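Local coordinates for formyltransferase PseJ (Anoxybacillus kamchatkensis G10, PDB 6EDK), which belongs to the formyl transferase family, has a mixed alpha/beta fold, and holds the ligand 1YA in a pocket, at residues E43-E48 / Y165-R170; P99-A104 / G182-K187; P106-F111 / K189-Y194; I133-E138 / G172-I177. All coordinates share one frame; numbering follows the deposited sequence.

Contact 1: E43-E48 / Y165-R170; sequences ESFEDE and YWPLIR
Phe-45 meets three side chains of segment 165-170. Trp-166 turns its edge to one face of the phenyl ring, in a T-shaped pair with planes 89° apart. The closest atoms are Trp-166 CD1 and Phe-45 CE1, at 3.8 Å. Pro-167 CG approaches the ring obliquely, 4.0 Å from Phe-45 CZ. Phe-45 CB lies over the guanidinium face of Arg-170, 3.6 Å from Arg-170 NE.

The same NE donates to Asp-47 OD2 at 3.0 Å, in a salt bridge made tip to tip. The bond is nearly straight (166°). It lies in the guanidinium plane and meets the carboxylate on its syn side, somewhat out of the carboxylate plane. Arg-170 has CG anti to the backbone N (chi1 -168°), and its chain is extended as far as NE. A water donates to Asp-47 OD2 at 2.6 Å and accepts from Trp-166 NE1 at 2.9 Å, so OD2 has two donors.

Further out, Asp-47 OD1 accepts from Gly-26 N. Phe-41 meets Phe-45 edge-to-face. The loop makes a type I turn from Glu-43 to Glu-46. It joins helix 36-43 to strand 48-52 and packs on the end of helix 147-169, as suits a Rossmann-like alpha/beta fold.

Contact 2: P99-A104 / G182-K187; sequences PWNKGA and GGSYHK. With 1YA (N-{4-[{[(6S)-2-amino-4-oxo-3,4,5,6,7,8-hexahydropteridin-6-yl]methyl}(formyl)amino]benzoyl}-L-glutamic acid), chain D.
Lys-102 pairs with Tyr-185 and Gly-103 with His-186 in two adjacent parallel bridges, the end-to-end directions of the two segments 6° apart. Lys-102 N donates to Ser-184 O, His-186 N to Lys-102 O, and Ala-104 N to His-186 O.

Before the bridges, Ser-184 uses both its N and its OG. Its N donates to Pro-99 O. Its OG accepts from Asn-101 N at 2.8 Å, nearly straight (166°). A chi1 of 55°, with OG between the backbone N and the carbonyl carbon, places it for this bond. Pro-99 O has a second donor, Lys-102 NZ at 3.2 Å, which comes in the carbonyl plane on a lone pair, whereas Ser-184 N sits above that plane. The lysine chain bends at its last two torsions, and NZ also makes a weak bond to Gly-182 O. Gly-183 CA lies over the five-membered ring of Trp-100, 3.9 Å from its centroid, a CH-pi contact.

Asn-101 and His-186 lie side by side, with Asn-101 ND2 3.4 Å from His-186 CE1. Asn-101 OD1 is hydrogen-bonded to Ser-115 OG, and His-186 NE2 to Glu-113 OE1. One water donates to both Lys-102 O and Ala-104 O and also meets His-186 ND1. At the ligand side, Tyr-185 OH is 3.0 Å from OE1 of 1YA, and Lys-187 CA is 3.5 Å from its O2.

The two strands form a small sheet of their own. Helix 106-112 packs beside it: Trp-109 stacks on His-186 and also touches Asn-101. His-94 NE2, at the end of strand 90-94, is hydrogen-bonded to Asn-101 O.

Contact 3: P106-F111 / K189-Y194; sequences PNLWSF and KDKEKY
Trp-109 pushes the six-membered end of its indole against segment 189-194. CG stands beside the backbone N (chi1 -77°), and chi2 of 106° then turns the ring so that its six-membered end faces the loop. The far rim of the ring meets backbone first: Trp-109 CZ2 is 3.5 Å from Asp-190 O, which lies near the ring plane at the edge. Lys-191 N sits at the same edge, 3.7 Å from Trp-109 CZ2. Asp-190 adds CB, 3.5 Å from Trp-109 CZ2.

Tyr-194 crosses the indole at about a right angle. Its CE2 is 3.7 Å from Trp-109 CH2, and the two ring planes are 86° apart. The centroids are 5.7 Å apart and the approach is oblique.

No hydrogen bond crosses between the segments, so apolar and van der Waals packing carries the contact. It joins helix 106-112 of the alpha/beta fold to the loop that follows strand 185-186. The backbone of 189-192 winds like a helix but lacks its regular hydrogen-bond pattern. The indole also stacks on His-186, so this one side chain touches both strand 185-186 and the segment after it.

Beside the tryptophan, Leu-108 meets Lys-191 with the side chains at about a right angle. Leu-108 CD2 touches the aliphatic part of the lysine, 4.0 Å from Lys-191 CD. Its NZ turns off to a salt bridge with Asp-105 OD2 and a hydrogen bond to Leu-188 O. Asp-190 OD2 accepts from Lys-187 N.

Contact 4: I133-E138 / G172-I177; sequences IIVQRE and GKIRGI
Ile-134 and Ile-174 form the apolar centre, their side chains crossing obliquely. The branch methyls do the touching: Ile-134 CG2 is 3.8 Å from Ile-174 CG2. Both of these methyls stand anti to their own backbone N. Ile-174 CG2 also lies 3.5 Å from Ile-134 O. The other branch of Ile-174 reaches Val-135, with CD1 4.3 Å from Val-135 CG1. Beside this, Ile-177 CG1 comes 4.3 Å from Ile-133 CB.

Outside the methyls is the backbone. Ile-133 and Ile-177 form a single antiparallel hydrogen-bonded pair. Ile-133 N donates to Ile-177 O at 2.9 Å, in the carbonyl plane. Ile-177 N donates back to Ile-133 O at 2.9 Å. Gly-176 CA also closes on Ile-133 O, at 3.0 Å, in a CA-H...O contact. Further along the segment, Ile-174 O accepts from Tyr-123 OH.

Strand 133-138 is the last of the main sheet, and its other neighbour is strand 118-123. Ile-134 and Val-135 both face Ile-121 there, a classic beta bulge. Segment 172-177 follows helix 147-169, which a Schellman motif ends with Gly-172 as its C' residue. The chain thus leaves the helix and adds one bridge to the sheet edge, while Val-135 packs on Leu-161 and Ile-174 on Tyr-165 of that helix.

How the contacts relate
The contacts fall into two touching pairs, and all four are partly buried. Contacts 2 and 4 lie nearer the chain's centre (about 12 and 13 Å, centre to centre) than contacts 1 and 3 (about 18 and 17 Å). Contacts 1 and 4 meet at the end of helix 147-169, which contact 1 holds and the loop of contact 4 follows. Contacts 2 and 3 meet where Trp-109 of contact 3 packs against His-186, Asn-101 and Ala-104 of contact 2. The chemistry differs. Contact 1 mixes aromatic rings with a salt bridge. Contact 2 is mainly backbone bonding beside the ligand. Contact 3 is packing without hydrogen bonds between its segments. Contact 4 combines aliphatic packing with one bridge at the sheet edge.

Contact 1: E43-E48 / Y165-R170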
# COMPACT_ATOMS: atom_id res chain seq x y z
N GLU A 43 -2.58 -19.11 0.52
CA GLU A 43 -3.04 -20.45 0.91
C GLU A 43 -2.03 -21.52 0.53
O GLU A 43 -2.01 -22.56 1.18
CB GLU A 43 -4.38 -20.74 0.26
CG GLU A 43 -5.53 -19.99 0.91
CD GLU A 43 -6.87 -20.22 0.22
OE1 GLU A 43 -6.92 -20.76 -0.91
OE2 GLU A 43 -7.89 -19.82 0.81
N SER A 44 -1.15 -21.27 -0.45
CA SER A 44 -0.09 -22.23 -0.73
C SER A 44 0.92 -22.32 0.39
O SER A 44 1.82 -23.16 0.30
CB SER A 44 0.60 -21.90 -2.10
OG SER A 44 1.43 -20.76 -2.04
N PHE A 45 0.85 -21.47 1.43
CA PHE A 45 1.67 -21.64 2.63
C PHE A 45 0.90 -22.38 3.74
O PHE A 45 1.38 -22.43 4.89
CB PHE A 45 2.17 -20.30 3.17
CG PHE A 45 3.20 -19.62 2.25
CD1 PHE A 45 2.77 -18.92 1.12
CD2 PHE A 45 4.55 -19.71 2.50
CE1 PHE A 45 3.71 -18.33 0.25
CE2 PHE A 45 5.51 -19.10 1.64
CZ PHE A 45 5.09 -18.41 0.54
N GLU A 46 -0.29 -22.88 3.43
CA GLU A 46 -1.17 -23.63 4.36
C GLU A 46 -1.88 -22.74 5.37
O GLU A 46 -2.41 -23.23 6.36
CB GLU A 46 -0.40 -24.72 5.09
CG GLU A 46 0.19 -25.77 4.16
CD GLU A 46 -0.76 -26.16 3.03
OE1 GLU A 46 -1.86 -26.71 3.32
OE2 GLU A 46 -0.40 -25.92 1.85
N ASP A 47 -1.94 -21.44 5.14
CA ASP A 47 -2.76 -20.58 5.96
C ASP A 47 -4.16 -20.50 5.38
O ASP A 47 -4.39 -20.79 4.21
CB ASP A 47 -2.13 -19.18 6.07
CG ASP A 47 -0.76 -19.22 6.72
OD1 ASP A 47 -0.60 -20.03 7.64
OD2 ASP A 47 0.15 -18.47 6.30
N GLU A 48 -5.12 -20.15 6.23
CA GLU A 48 -6.47 -19.95 5.75
C GLU A 48 -6.67 -18.45 5.56
O GLU A 48 -6.10 -17.65 6.29
CB GLU A 48 -7.52 -20.58 6.68
CG GLU A 48 -8.15 -19.69 7.70
CD GLU A 48 -9.29 -20.40 8.47
OE1 GLU A 48 -9.23 -21.66 8.60
OE2 GLU A 48 -10.24 -19.71 8.94
N TYR A 165 9.04 -11.21 -0.24
CA TYR A 165 9.41 -11.10 1.18
C TYR A 165 8.41 -11.77 2.13
O TYR A 165 8.72 -11.95 3.31
CB TYR A 165 9.59 -9.64 1.60
CG TYR A 165 10.91 -9.06 1.15
CD1 TYR A 165 12.05 -9.21 1.91
CD2 TYR A 165 11.03 -8.42 -0.07
CE1 TYR A 165 13.26 -8.72 1.50
CE2 TYR A 165 12.31 -7.87 -0.49
CZ TYR A 165 13.40 -8.05 0.33
OH TYR A 165 14.65 -7.56 -0.03
N TRP A 166 7.25 -12.18 1.64
CA TRP A 166 6.29 -12.80 2.54
C TRP A 166 6.84 -14.01 3.28
O TRP A 166 6.53 -14.13 4.47
CB TRP A 166 5.07 -13.20 1.76
CG TRP A 166 3.97 -13.89 2.61
CD1 TRP A 166 3.48 -15.18 2.40
CD2 TRP A 166 3.28 -13.36 3.73
NE1 TRP A 166 2.51 -15.46 3.35
CE2 TRP A 166 2.36 -14.36 4.17
CE3 TRP A 166 3.33 -12.16 4.41
CZ2 TRP A 166 1.53 -14.16 5.23
CZ3 TRP A 166 2.49 -11.97 5.48
CH2 TRP A 166 1.58 -12.97 5.87
N PRO A 167 7.62 -14.91 2.67
CA PRO A 167 8.18 -16.03 3.48
C PRO A 167 8.90 -15.58 4.74
O PRO A 167 8.88 -16.31 5.73
CB PRO A 167 9.14 -16.73 2.52
CG PRO A 167 8.57 -16.45 1.13
CD PRO A 167 8.03 -15.02 1.25
N LEU A 168 9.55 -14.43 4.73
CA LEU A 168 10.15 -13.86 5.92
C LEU A 168 9.12 -13.15 6.79
O LEU A 168 9.11 -13.34 8.00
CB LEU A 168 11.29 -12.90 5.54
CG LEU A 168 12.48 -13.56 4.82
CD1 LEU A 168 13.42 -12.53 4.25
CD2 LEU A 168 13.26 -14.49 5.76
N ILE A 169 8.29 -12.26 6.19
CA ILE A 169 7.33 -11.51 6.98
C ILE A 169 6.41 -12.47 7.73
O ILE A 169 6.01 -12.21 8.87
CB ILE A 169 6.50 -10.59 6.08
CG1 ILE A 169 7.41 -9.60 5.40
CG2 ILE A 169 5.41 -9.87 6.92
CD1 ILE A 169 6.69 -8.77 4.29
N ARG A 170 6.05 -13.57 7.08
CA ARG A 170 5.13 -14.55 7.66
C ARG A 170 5.60 -15.06 9.01
O ARG A 170 4.79 -15.47 9.84
CB ARG A 170 5.02 -15.71 6.68
CG ARG A 170 3.93 -16.63 6.97
CD ARG A 170 3.85 -17.58 5.82
NE ARG A 170 3.13 -18.77 6.24
CZ ARG A 170 3.71 -19.84 6.75
NH1 ARG A 170 5.05 -19.89 6.87
NH2 ARG A 170 2.96 -20.87 7.12
O HOH W 1 0.50 -17.47 3.91

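Contact 2: P99-A104 / G182-K187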
# COMPACT_ATOMS: atom_id res chain seq x y z
N PRO A 99 8.77 8.09 3.02
CA PRO A 99 7.64 8.91 3.45
C PRO A 99 6.98 9.82 2.44
O PRO A 99 6.05 10.55 2.81
CB PRO A 99 8.27 9.77 4.57
CG PRO A 99 9.68 10.01 4.04
CD PRO A 99 10.06 8.66 3.46
N TRP A 100 7.41 9.80 1.17
CA TRP A 100 6.77 10.65 0.17
C TRP A 100 5.44 10.06 -0.25
O TRP A 100 5.27 8.83 -0.30
CB TRP A 100 7.70 10.83 -1.06
CG TRP A 100 8.91 11.62 -0.72
CD1 TRP A 100 9.00 12.99 -0.72
CD2 TRP A 100 10.16 11.12 -0.26
NE1 TRP A 100 10.25 13.35 -0.29
CE2 TRP A 100 10.98 12.23 0.00
CE3 TRP A 100 10.68 9.82 -0.05
CZ2 TRP A 100 12.29 12.11 0.48
CZ3 TRP A 100 11.96 9.70 0.42
CH2 TRP A 100 12.77 10.82 0.69
N ASN A 101 4.47 10.92 -0.50
CA ASN A 101 3.18 10.52 -1.07
C ASN A 101 2.42 9.53 -0.21
O ASN A 101 1.83 8.58 -0.70
CB ASN A 101 3.35 10.00 -2.50
CG ASN A 101 4.19 10.97 -3.33
OD1 ASN A 101 5.26 10.62 -3.91
ND2 ASN A 101 3.74 12.20 -3.37
N LYS A 102 2.40 9.80 1.10
CA LYS A 102 1.34 9.26 1.93
C LYS A 102 -0.02 9.69 1.41
O LYS A 102 -0.17 10.72 0.76
CB LYS A 102 1.51 9.70 3.40
CG LYS A 102 2.73 9.30 4.12
CD LYS A 102 2.85 10.09 5.46
CE LYS A 102 3.90 11.19 5.37
NZ LYS A 102 5.25 10.64 5.86
N GLY A 103 -1.02 8.85 1.64
CA GLY A 103 -2.37 9.17 1.23
C GLY A 103 -2.75 8.83 -0.20
O GLY A 103 -2.36 7.80 -0.73
N ALA A 104 -3.47 9.73 -0.83
CA ALA A 104 -4.16 9.46 -2.07
C ALA A 104 -3.33 9.78 -3.31
O ALA A 104 -2.42 10.62 -3.29
CB ALA A 104 -5.46 10.29 -2.11
N GLY A 182 9.87 13.42 7.37
CA GLY A 182 9.92 14.01 6.06
C GLY A 182 8.77 13.53 5.15
O GLY A 182 7.75 13.02 5.62
N GLY A 183 8.97 13.71 3.84
CA GLY A 183 8.01 13.23 2.84
C GLY A 183 6.83 14.19 2.63
O GLY A 183 6.93 15.37 2.72
N SER A 184 5.68 13.58 2.34
CA SER A 184 4.49 14.37 1.95
C SER A 184 3.21 13.54 2.17
O SER A 184 3.27 12.34 2.37
CB SER A 184 4.56 14.80 0.51
OG SER A 184 4.75 13.68 -0.34
N TYR A 185 2.08 14.22 2.13
CA TYR A 185 0.77 13.62 2.32
C TYR A 185 -0.25 14.34 1.46
O TYR A 185 -0.17 15.57 1.35
CB TYR A 185 0.33 13.69 3.77
CG TYR A 185 -1.13 13.26 3.94
CD1 TYR A 185 -1.46 11.93 4.06
CD2 TYR A 185 -2.17 14.19 3.95
CE1 TYR A 185 -2.77 11.52 4.20
CE2 TYR A 185 -3.48 13.79 4.08
CZ TYR A 185 -3.79 12.46 4.22
OH TYR A 185 -5.10 12.03 4.36
N HIS A 186 -1.17 13.59 0.83
CA HIS A 186 -2.22 14.17 0.02
C HIS A 186 -3.56 13.50 0.32
O HIS A 186 -3.63 12.32 0.63
CB HIS A 186 -1.95 14.07 -1.49
CG HIS A 186 -0.59 14.56 -1.86
ND1 HIS A 186 0.52 13.75 -1.82
CD2 HIS A 186 -0.17 15.79 -2.22
CE1 HIS A 186 1.58 14.47 -2.17
NE2 HIS A 186 1.20 15.71 -2.39
N LYS A 187 -4.63 14.28 0.23
CA LYS A 187 -6.00 13.81 0.25
C LYS A 187 -6.51 13.69 -1.18
O LYS A 187 -5.95 14.28 -2.12
CB LYS A 187 -6.93 14.79 1.00
CG LYS A 187 -6.52 15.20 2.38
CD LYS A 187 -7.08 16.61 2.71
CE LYS A 187 -7.56 16.74 4.16
NZ LYS A 187 -6.53 16.40 5.21
N1 1YA D . -5.69 2.60 8.27
C2 1YA D . -4.67 3.04 9.24
NA2 1YA D . -5.05 3.32 10.62
N3 1YA D . -3.21 3.18 8.89
C4 1YA D . -2.74 2.95 7.52
O4 1YA D . -1.56 3.09 7.30
C4A 1YA D . -3.78 2.51 6.54
N5 1YA D . -3.38 2.21 5.26
C6 1YA D . -4.53 2.25 4.22
C7 1YA D . -5.68 1.63 4.60
N8 1YA D . -6.20 1.91 6.05
C8A 1YA D . -5.27 2.30 6.92
C9 1YA D . -4.75 3.75 3.95
N10 1YA D . -5.73 4.00 2.88
C11 1YA D . -8.52 7.15 3.40
C12 1YA D . -9.00 5.87 3.22
C13 1YA D . -8.09 4.82 3.06
C14 1YA D . -6.74 5.09 3.07
C15 1YA D . -6.26 6.38 3.24
C16 1YA D . -7.16 7.42 3.41
C17 1YA D . -9.48 8.35 3.56
N 1YA D . -9.14 9.53 2.72
CA 1YA D . -9.92 10.79 2.69
CB 1YA D . -9.78 11.53 4.05
CG 1YA D . -8.54 11.08 4.85
CD 1YA D . -8.19 12.07 5.98
OE1 1YA D . -7.10 11.97 6.59
OE2 1YA D . -9.01 12.98 6.30
CT 1YA D . -9.42 11.66 1.51
O2 1YA D . -8.44 11.30 0.78
O1 1YA D . -9.98 12.75 1.26
C18 1YA D . -5.73 3.29 1.61
O5 1YA D . -4.93 2.43 1.40
O 1YA D . -10.42 8.30 4.27
O HOH W 2 5.33 14.53 -2.84
O HOH W 3 -0.09 11.07 -2.06

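Contact 3: P106-F111 / K189-Y194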
# COMPACT_ATOMS: atom_id res chain seq x y z
N PRO A 106 -0.85 8.52 -5.02
CA PRO A 106 0.59 8.71 -4.88
C PRO A 106 1.31 8.72 -6.21
O PRO A 106 2.30 9.45 -6.34
CB PRO A 106 1.06 7.55 -4.00
CG PRO A 106 -0.07 6.52 -4.14
CD PRO A 106 -1.34 7.34 -4.30
N ASN A 107 0.86 7.94 -7.20
CA ASN A 107 1.58 7.92 -8.47
C ASN A 107 1.52 9.29 -9.13
O ASN A 107 2.53 9.83 -9.59
CB ASN A 107 0.99 6.85 -9.37
CG ASN A 107 1.69 6.71 -10.71
OD1 ASN A 107 2.92 6.57 -10.80
ND2 ASN A 107 0.90 6.72 -11.78
N LEU A 108 0.32 9.85 -9.22
CA LEU A 108 0.19 11.19 -9.80
C LEU A 108 1.03 12.22 -9.04
O LEU A 108 1.77 12.99 -9.66
CB LEU A 108 -1.28 11.58 -9.81
CG LEU A 108 -1.55 13.06 -10.26
CD1 LEU A 108 -1.13 13.22 -11.69
CD2 LEU A 108 -3.08 13.25 -10.13
N TRP A 109 0.96 12.23 -7.72
CA TRP A 109 1.68 13.25 -6.96
C TRP A 109 3.18 13.09 -7.05
O TRP A 109 3.92 14.09 -6.96
CB TRP A 109 1.25 13.23 -5.50
CG TRP A 109 -0.04 13.88 -5.33
CD1 TRP A 109 -1.23 13.28 -5.09
CD2 TRP A 109 -0.29 15.27 -5.44
NE1 TRP A 109 -2.24 14.24 -5.04
CE2 TRP A 109 -1.68 15.47 -5.26
CE3 TRP A 109 0.53 16.39 -5.68
CZ2 TRP A 109 -2.28 16.75 -5.30
CZ3 TRP A 109 -0.07 17.66 -5.72
CH2 TRP A 109 -1.47 17.81 -5.54
N SER A 110 3.67 11.84 -7.27
CA SER A 110 5.09 11.65 -7.46
C SER A 110 5.59 12.36 -8.70
O SER A 110 6.74 12.77 -8.74
CB SER A 110 5.43 10.15 -7.51
OG SER A 110 5.16 9.58 -8.78
N PHE A 111 4.73 12.58 -9.68
CA PHE A 111 5.12 13.34 -10.87
C PHE A 111 4.86 14.84 -10.69
O PHE A 111 5.76 15.66 -10.97
CB PHE A 111 4.37 12.82 -12.09
CG PHE A 111 4.89 11.51 -12.53
CD1 PHE A 111 6.06 11.45 -13.23
CD2 PHE A 111 4.27 10.35 -12.17
CE1 PHE A 111 6.58 10.23 -13.61
CE2 PHE A 111 4.80 9.14 -12.55
CZ PHE A 111 5.97 9.09 -13.26
N LYS A 189 -8.93 15.04 -2.64
CA LYS A 189 -9.38 16.27 -3.28
C LYS A 189 -8.24 17.17 -3.74
O LYS A 189 -8.48 18.04 -4.57
CB LYS A 189 -10.30 17.02 -2.32
CG LYS A 189 -11.74 16.44 -2.24
CD LYS A 189 -12.64 16.86 -3.44
CE LYS A 189 -12.58 18.37 -3.70
NZ LYS A 189 -13.76 18.90 -4.42
N ASP A 190 -7.00 16.94 -3.27
CA ASP A 190 -5.90 17.83 -3.58
C ASP A 190 -5.56 17.89 -5.04
O ASP A 190 -5.00 18.90 -5.48
CB ASP A 190 -4.67 17.41 -2.76
CG ASP A 190 -4.87 17.58 -1.27
OD1 ASP A 190 -5.87 18.20 -0.89
OD2 ASP A 190 -4.04 17.09 -0.46
N LYS A 191 -5.90 16.87 -5.83
CA LYS A 191 -5.55 16.88 -7.24
C LYS A 191 -6.48 17.72 -8.12
O LYS A 191 -6.16 17.95 -9.31
CB LYS A 191 -5.53 15.43 -7.77
CG LYS A 191 -6.83 14.69 -7.73
CD LYS A 191 -6.72 13.39 -8.56
CE LYS A 191 -7.93 12.47 -8.44
NZ LYS A 191 -8.21 12.09 -7.04
N GLU A 192 -7.58 18.25 -7.58
CA GLU A 192 -8.58 18.91 -8.43
C GLU A 192 -7.99 20.05 -9.27
O GLU A 192 -8.29 20.16 -10.46
CB GLU A 192 -9.73 19.43 -7.57
CG GLU A 192 -10.76 18.36 -7.23
CD GLU A 192 -11.57 17.92 -8.45
OE1 GLU A 192 -12.21 18.79 -9.12
OE2 GLU A 192 -11.54 16.71 -8.75
N LYS A 193 -7.16 20.89 -8.68
CA LYS A 193 -6.65 22.00 -9.48
C LYS A 193 -5.68 21.58 -10.56
O LYS A 193 -5.24 22.43 -11.34
CB LYS A 193 -6.00 23.05 -8.58
CG LYS A 193 -4.91 22.53 -7.67
CD LYS A 193 -4.87 23.30 -6.36
CE LYS A 193 -4.45 24.75 -6.57
NZ LYS A 193 -3.08 24.85 -7.17
N TYR A 194 -5.33 20.29 -10.65
CA TYR A 194 -4.40 19.82 -11.66
C TYR A 194 -5.05 18.93 -12.70
O TYR A 194 -4.41 18.63 -13.72
CB TYR A 194 -3.24 19.07 -10.97
CG TYR A 194 -2.44 19.97 -10.05
CD1 TYR A 194 -1.55 20.89 -10.58
CD2 TYR A 194 -2.58 19.91 -8.68
CE1 TYR A 194 -0.80 21.72 -9.75
CE2 TYR A 194 -1.82 20.74 -7.84
CZ TYR A 194 -0.95 21.64 -8.39
OH TYR A 194 -0.20 22.47 -7.60

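Contact 4: I133-E138 / G172-I177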
# COMPACT_ATOMS: atom_id res chain seq x y z
N ILE A 133 8.43 1.00 8.40
CA ILE A 133 8.75 0.47 7.08
C ILE A 133 9.38 -0.91 7.20
O ILE A 133 10.32 -1.12 8.00
CB ILE A 133 9.69 1.42 6.32
CG1 ILE A 133 8.97 2.72 6.01
CG2 ILE A 133 10.12 0.68 5.02
CD1 ILE A 133 9.90 3.81 5.33
N ILE A 134 8.87 -1.86 6.40
CA ILE A 134 9.39 -3.21 6.35
C ILE A 134 10.35 -3.40 5.19
O ILE A 134 11.50 -3.81 5.39
CB ILE A 134 8.23 -4.24 6.28
CG1 ILE A 134 7.44 -4.23 7.61
CG2 ILE A 134 8.73 -5.60 6.02
CD1 ILE A 134 5.98 -4.75 7.47
N VAL A 135 9.89 -3.08 3.98
CA VAL A 135 10.74 -3.06 2.79
C VAL A 135 10.18 -2.07 1.79
O VAL A 135 8.97 -1.85 1.74
CB VAL A 135 10.84 -4.41 2.08
CG1 VAL A 135 11.63 -5.37 2.94
CG2 VAL A 135 9.46 -5.01 1.78
N GLN A 136 11.06 -1.50 0.97
CA GLN A 136 10.60 -0.61 -0.08
C GLN A 136 11.43 -0.87 -1.32
O GLN A 136 12.47 -1.55 -1.26
CB GLN A 136 10.80 0.90 0.27
CG GLN A 136 10.82 1.28 1.65
CD GLN A 136 11.05 2.77 1.81
OE1 GLN A 136 12.16 3.24 2.16
NE2 GLN A 136 10.03 3.51 1.50
N ARG A 137 10.97 -0.31 -2.45
CA ARG A 137 11.74 -0.40 -3.69
C ARG A 137 11.53 0.82 -4.54
O ARG A 137 10.40 1.25 -4.74
CB ARG A 137 11.36 -1.67 -4.47
CG ARG A 137 12.15 -1.83 -5.73
CD ARG A 137 12.03 -3.24 -6.23
NE ARG A 137 12.63 -4.11 -5.20
CZ ARG A 137 12.57 -5.44 -5.21
NH1 ARG A 137 11.96 -6.09 -6.22
NH2 ARG A 137 13.14 -6.12 -4.27
N GLU A 138 12.61 1.33 -5.12
CA GLU A 138 12.39 2.45 -6.04
C GLU A 138 11.95 1.92 -7.40
O GLU A 138 12.28 0.80 -7.79
CB GLU A 138 13.72 3.27 -6.20
CG GLU A 138 13.54 4.47 -7.09
CD GLU A 138 14.85 5.24 -7.39
OE1 GLU A 138 15.90 4.62 -7.34
OE2 GLU A 138 14.76 6.44 -7.72
N GLY A 172 7.62 -13.26 11.24
CA GLY A 172 8.06 -12.18 12.11
C GLY A 172 9.52 -11.77 11.98
O GLY A 172 10.08 -11.20 12.92
N LYS A 173 10.13 -11.99 10.81
CA LYS A 173 11.57 -11.81 10.69
C LYS A 173 12.03 -10.42 10.24
O LYS A 173 13.24 -10.20 10.20
CB LYS A 173 12.14 -12.87 9.74
CG LYS A 173 12.09 -14.25 10.34
CD LYS A 173 12.85 -15.24 9.49
CE LYS A 173 12.56 -16.68 9.92
NZ LYS A 173 13.16 -17.65 8.94
N ILE A 174 11.12 -9.48 9.93
CA ILE A 174 11.50 -8.09 9.64
C ILE A 174 10.65 -7.20 10.53
O ILE A 174 9.48 -6.95 10.23
CB ILE A 174 11.31 -7.74 8.16
CG1 ILE A 174 11.90 -8.86 7.29
CG2 ILE A 174 11.98 -6.38 7.78
CD1 ILE A 174 11.65 -8.67 5.77
N ARG A 175 11.24 -6.72 11.63
CA ARG A 175 10.50 -5.93 12.62
C ARG A 175 10.21 -4.50 12.15
O ARG A 175 9.40 -3.81 12.77
CB ARG A 175 11.29 -5.90 13.94
CG ARG A 175 10.67 -5.05 15.07
CD ARG A 175 11.56 -5.07 16.34
NE ARG A 175 11.78 -6.43 16.84
CZ ARG A 175 12.97 -7.01 17.02
NH1 ARG A 175 14.10 -6.36 16.76
NH2 ARG A 175 13.02 -8.26 17.47
N GLY A 176 10.85 -4.05 11.08
CA GLY A 176 10.57 -2.73 10.56
C GLY A 176 11.38 -1.64 11.24
O GLY A 176 11.95 -1.84 12.32
N ILE A 177 11.45 -0.48 10.59
CA ILE A 177 12.14 0.68 11.17
C ILE A 177 11.20 1.87 11.25
O ILE A 177 10.23 1.96 10.50
CB ILE A 177 13.41 1.08 10.40
CG1 ILE A 177 13.13 1.37 8.90
CG2 ILE A 177 14.44 0.03 10.51
CD1 ILE A 177 14.31 2.15 8.19